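Local coordinates for acyl-[acyl-carrier-protein]--UDP-N-acetylglucosamine O-acyltransferase (Helicobacter pylori, PDB 1J2Z), which catalyses the transfer of a (3R)-hydroxyacyl group from acyl carrier protein to UDP-N-acetylglucosamine, the first step of lipid A biosynthesis, at residues R195-M198 and R199-E203; D208-Y211 and A212-R216. One frame throughout, in Å; residues are numbered along the deposited sequence.

Contact 1. Residues R195-M198 and R199-E203; sequences RHRM and RQLLE
The carbonyl oxygen of Arg197 is gripped by two backbone N-H groups at the end of helix 195-201. This short helix belongs to the helical C-terminal part that follows the left-handed beta-helix. Leu201 N reaches Arg197 O at 3.2 Å, in the carbonyl plane, as an i to i+4 bond. Gln200 N reaches the same Arg197 O at 3.1 Å but stands well above that plane, 60° out of it. This i to i+3 bond marks a tightened last turn. Two residues earlier, Arg195 O takes a regular i to i+4 bond from Arg199 N at 2.9 Å. The helix ends here: Leu202 already has an extended backbone, and Glu203 then takes the N-cap position of the next helix.

Two arginines lie together on the exposed side. Arg199 has its CG beside the backbone N and its chain bent at chi3 (-63°). The bend brings its guanidinium edge to CA of His196, with His196 CA 3.7 Å from Arg199 NH2. The extended chain of Arg195 sets its own NH1 3.2 Å from Arg199 CD. The two guanidinium planes are turned 73° apart, so the groups do not stack. Their like charges would be expected to disfavour each other, but both side chains are solvent-exposed.

The Arg197 chain bends at chi2 and chi3, which brings its guanidinium to the end of the Gln200 side chain. The two planes are steeply turned, but the orientation of the amide is doubtful. Away from the exposed arginine pair, Met198 is buried against Ile207 of helix 204-217 and Tyr180 and Leu193 of the loops. Leu202 also packs on Ile207 and Tyr180, and its CD1 touches CB of Met198 at 4.2 Å.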
# COMPACT_ATOMS: atom_id res chain seq x y z
N ARG A 195 -18.02 20.77 -6.55
CA ARG A 195 -18.21 21.99 -7.32
C ARG A 195 -17.32 22.06 -8.56
O ARG A 195 -17.80 22.34 -9.66
CB ARG A 195 -17.94 23.20 -6.41
CG ARG A 195 -18.68 24.47 -6.80
CD ARG A 195 -18.53 25.52 -5.70
NE ARG A 195 -19.34 26.71 -5.96
CZ ARG A 195 -19.13 27.56 -6.95
NH1 ARG A 195 -18.13 27.36 -7.80
NH2 ARG A 195 -19.91 28.62 -7.10
N HIS A 196 -16.03 21.81 -8.38
CA HIS A 196 -15.09 21.86 -9.49
C HIS A 196 -15.51 20.97 -10.65
O HIS A 196 -15.33 21.33 -11.81
CB HIS A 196 -13.69 21.47 -9.02
CG HIS A 196 -12.70 21.35 -10.15
ND1 HIS A 196 -12.62 20.23 -10.95
CD2 HIS A 196 -11.79 22.22 -10.63
CE1 HIS A 196 -11.71 20.42 -11.88
NE2 HIS A 196 -11.19 21.62 -11.71
N ARG A 197 -16.08 19.81 -10.33
CA ARG A 197 -16.52 18.88 -11.36
C ARG A 197 -17.81 19.36 -12.02
O ARG A 197 -17.94 19.34 -13.24
CB ARG A 197 -16.77 17.50 -10.76
CG ARG A 197 -17.28 16.48 -11.76
CD ARG A 197 -16.16 15.61 -12.27
NE ARG A 197 -15.06 16.38 -12.84
CZ ARG A 197 -13.87 15.87 -13.14
NH1 ARG A 197 -13.63 14.59 -12.91
NH2 ARG A 197 -12.92 16.64 -13.66
N MET A 198 -18.77 19.79 -11.20
CA MET A 198 -20.04 20.26 -11.72
C MET A 198 -19.85 21.46 -12.65
O MET A 198 -20.55 21.58 -13.66
CB MET A 198 -20.98 20.66 -10.57
CG MET A 198 -21.24 19.55 -9.57
SD MET A 198 -22.50 20.00 -8.36
CE MET A 198 -21.61 21.17 -7.37
N ARG A 199 -18.90 22.33 -12.32
CA ARG A 199 -18.64 23.52 -13.11
C ARG A 199 -18.16 23.24 -14.53
O ARG A 199 -18.30 24.09 -15.41
CB ARG A 199 -17.62 24.42 -12.40
CG ARG A 199 -18.17 25.11 -11.16
CD ARG A 199 -17.16 26.09 -10.58
NE ARG A 199 -15.95 25.42 -10.12
CZ ARG A 199 -14.87 26.05 -9.65
NH1 ARG A 199 -14.86 27.37 -9.57
NH2 ARG A 199 -13.82 25.35 -9.25
N GLN A 200 -17.60 22.06 -14.77
CA GLN A 200 -17.13 21.74 -16.11
C GLN A 200 -18.16 20.92 -16.88
O GLN A 200 -18.17 20.93 -18.10
CB GLN A 200 -15.79 21.00 -16.07
CG GLN A 200 -15.79 19.72 -15.26
CD GLN A 200 -14.58 18.85 -15.57
OE1 GLN A 200 -14.53 18.20 -16.62
NE2 GLN A 200 -13.61 18.84 -14.67
N LEU A 201 -19.02 20.21 -16.16
CA LEU A 201 -20.03 19.38 -16.81
C LEU A 201 -21.44 19.97 -16.78
O LEU A 201 -22.25 19.68 -17.65
CB LEU A 201 -20.07 18.00 -16.15
CG LEU A 201 -18.86 17.08 -16.25
CD1 LEU A 201 -19.05 15.88 -15.32
CD2 LEU A 201 -18.67 16.62 -17.68
N LEU A 202 -21.72 20.79 -15.77
CA LEU A 202 -23.05 21.36 -15.63
C LEU A 202 -23.15 22.88 -15.75
O LEU A 202 -22.18 23.61 -15.53
CB LEU A 202 -23.65 20.92 -14.30
CG LEU A 202 -23.61 19.41 -14.04
CD1 LEU A 202 -24.21 19.10 -12.68
CD2 LEU A 202 -24.37 18.68 -15.14
N GLU A 203 -24.35 23.33 -16.10
CA GLU A 203 -24.65 24.75 -16.25
C GLU A 203 -24.95 25.31 -14.86
O GLU A 203 -25.44 24.59 -13.99
CB GLU A 203 -25.86 24.92 -17.17
CG GLU A 203 -25.61 24.46 -18.60
CD GLU A 203 -26.88 23.99 -19.30
OE1 GLU A 203 -27.88 24.74 -19.28
OE2 GLU A 203 -26.86 22.88 -19.87

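Contact 2. Residues D208-Y211 and A212-R216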
# COMPACT_ATOMS: atom_id res chain seq x y z
N ASP A 208 -27.17 25.10 -9.03
CA ASP A 208 -27.93 25.67 -7.92
C ASP A 208 -29.05 24.72 -7.54
O ASP A 208 -29.29 24.46 -6.35
CB ASP A 208 -28.55 27.02 -8.32
CG ASP A 208 -27.52 28.07 -8.66
OD1 ASP A 208 -26.56 28.24 -7.88
OD2 ASP A 208 -27.68 28.73 -9.71
N PHE A 209 -29.74 24.20 -8.55
CA PHE A 209 -30.84 23.27 -8.33
C PHE A 209 -30.38 22.07 -7.52
O PHE A 209 -31.06 21.64 -6.58
CB PHE A 209 -31.41 22.82 -9.68
CG PHE A 209 -32.51 21.80 -9.56
CD1 PHE A 209 -32.21 20.45 -9.43
CD2 PHE A 209 -33.84 22.20 -9.56
CE1 PHE A 209 -33.23 19.51 -9.30
CE2 PHE A 209 -34.87 21.27 -9.44
CZ PHE A 209 -34.56 19.92 -9.31
N ILE A 210 -29.22 21.53 -7.87
CA ILE A 210 -28.68 20.37 -7.17
C ILE A 210 -28.40 20.68 -5.70
O ILE A 210 -28.77 19.89 -4.82
CB ILE A 210 -27.39 19.86 -7.86
CG1 ILE A 210 -27.74 19.37 -9.26
CG2 ILE A 210 -26.76 18.73 -7.04
CD1 ILE A 210 -26.55 18.97 -10.11
N TYR A 211 -27.77 21.81 -5.42
CA TYR A 211 -27.49 22.18 -4.03
C TYR A 211 -28.80 22.16 -3.25
O TYR A 211 -28.90 21.55 -2.19
CB TYR A 211 -26.91 23.60 -3.94
CG TYR A 211 -25.41 23.71 -4.13
CD1 TYR A 211 -24.88 24.19 -5.33
CD2 TYR A 211 -24.53 23.42 -3.09
CE1 TYR A 211 -23.51 24.38 -5.49
CE2 TYR A 211 -23.15 23.60 -3.24
CZ TYR A 211 -22.65 24.09 -4.44
OH TYR A 211 -21.30 24.30 -4.59
N ALA A 212 -29.80 22.85 -3.79
CA ALA A 212 -31.11 22.93 -3.17
C ALA A 212 -31.68 21.53 -2.96
O ALA A 212 -32.16 21.21 -1.88
CB ALA A 212 -32.05 23.75 -4.05
N LEU A 213 -31.61 20.71 -4.01
CA LEU A 213 -32.12 19.35 -3.96
C LEU A 213 -31.53 18.58 -2.77
O LEU A 213 -32.26 18.00 -1.97
CB LEU A 213 -31.77 18.61 -5.25
CG LEU A 213 -32.68 17.46 -5.72
CD1 LEU A 213 -31.87 16.55 -6.63
CD2 LEU A 213 -33.23 16.67 -4.54
N TYR A 214 -30.21 18.57 -2.68
CA TYR A 214 -29.55 17.85 -1.60
C TYR A 214 -29.87 18.43 -0.22
O TYR A 214 -29.98 17.69 0.75
CB TYR A 214 -28.04 17.83 -1.83
CG TYR A 214 -27.58 16.72 -2.75
CD1 TYR A 214 -26.77 16.98 -3.86
CD2 TYR A 214 -27.93 15.39 -2.50
CE1 TYR A 214 -26.32 15.96 -4.68
CE2 TYR A 214 -27.49 14.36 -3.32
CZ TYR A 214 -26.69 14.65 -4.41
OH TYR A 214 -26.24 13.62 -5.22
N LYS A 215 -30.02 19.75 -0.15
CA LYS A 215 -30.34 20.38 1.12
C LYS A 215 -31.68 19.87 1.63
O LYS A 215 -31.85 19.60 2.82
CB LYS A 215 -30.34 21.90 0.96
CG LYS A 215 -28.94 22.45 0.71
CD LYS A 215 -28.92 23.93 0.33
CE LYS A 215 -27.49 24.37 0.02
NZ LYS A 215 -27.39 25.77 -0.47
N ARG A 216 -32.63 19.71 0.72
CA ARG A 216 -33.96 19.21 1.09
C ARG A 216 -33.92 17.71 1.34
O ARG A 216 -34.57 17.21 2.26
CB ARG A 216 -34.97 19.55 -0.01
CG ARG A 216 -35.29 21.03 -0.09
CD ARG A 216 -36.32 21.34 -1.16
NE ARG A 216 -35.77 21.25 -2.51
CZ ARG A 216 -36.17 20.36 -3.41
NH1 ARG A 216 -37.11 19.49 -3.09
NH2 ARG A 216 -35.63 20.35 -4.62
O HOH W 1 -33.89 21.94 -6.16
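Helix 204-217 of the helical C-terminal domain carries this contact, in which Phe209, Ile210 and Tyr211 meet the side chains one turn on. The backbone is regular alpha-helix: successive i to i+4 bonds run from Ala212 N to Asp208 O, Leu213 N to Phe209 O, Tyr214 N to Ile210 O and Lys215 N to Tyr211 O.

On the buried side, Ile210 and Tyr214 lie side by side and point the same way. The CG2 branch of Ile210 sits anti to the backbone N, and this places it 3.6 Å from Tyr214 CD1. The phenol of Tyr214 runs on to its OH, which is hydrogen-bonded to Pro179 O. Leu213 has CG anti to the backbone N (chi1 -153°), and that CG lies 4.2 Å from Phe209 CE1. Helix 239-250 packs over this side: Phe240 on Ile210, Val241 on Phe209, and Ile244 on both Leu213 and Tyr214.

A water joins the two turns. It donates to Phe209 O at 2.9 Å and accepts from Arg216 NH2 at 2.8 Å, in the guanidinium plane. The same water also lies against one face of the Phe209 ring, over its centre. Phe209 O therefore receives both this water and Leu213 N. The other end of the Arg216 guanidinium, NH1, makes a salt bridge to Glu231 of helix 224-234, which should limit the movement of the group that holds the water.

On the exposed side, the extended Lys215 chain runs back along Tyr211. Its CG is 3.0 Å from Tyr211 O, and its CE is 4.1 Å from Tyr211 CB. This is the pattern of an amphipathic helix, here in the alpha-helical C-terminal domain that follows the left-handed beta-helix of LpxA.

In the fold
Contacts 1 and 2 lie in consecutive helices, 195-201 and 204-217, with centres about 14 Å apart. The helices pack together: Leu202 CD1 is 3.5 Å from Ile210 CD1, and Arg195 CD is 3.2 Å from Tyr211 OH. Contact 1 is mostly at the surface, at a helix end where the backbone bonding tightens and arginines gather; only Met198 is buried. Contact 2 is partly buried in the middle of a longer helix. Its bonding is regular, apolar side chains face helix 239-250, and its arginine is tied to a water and a glutamate. Neither contact touches another subunit of the trimer.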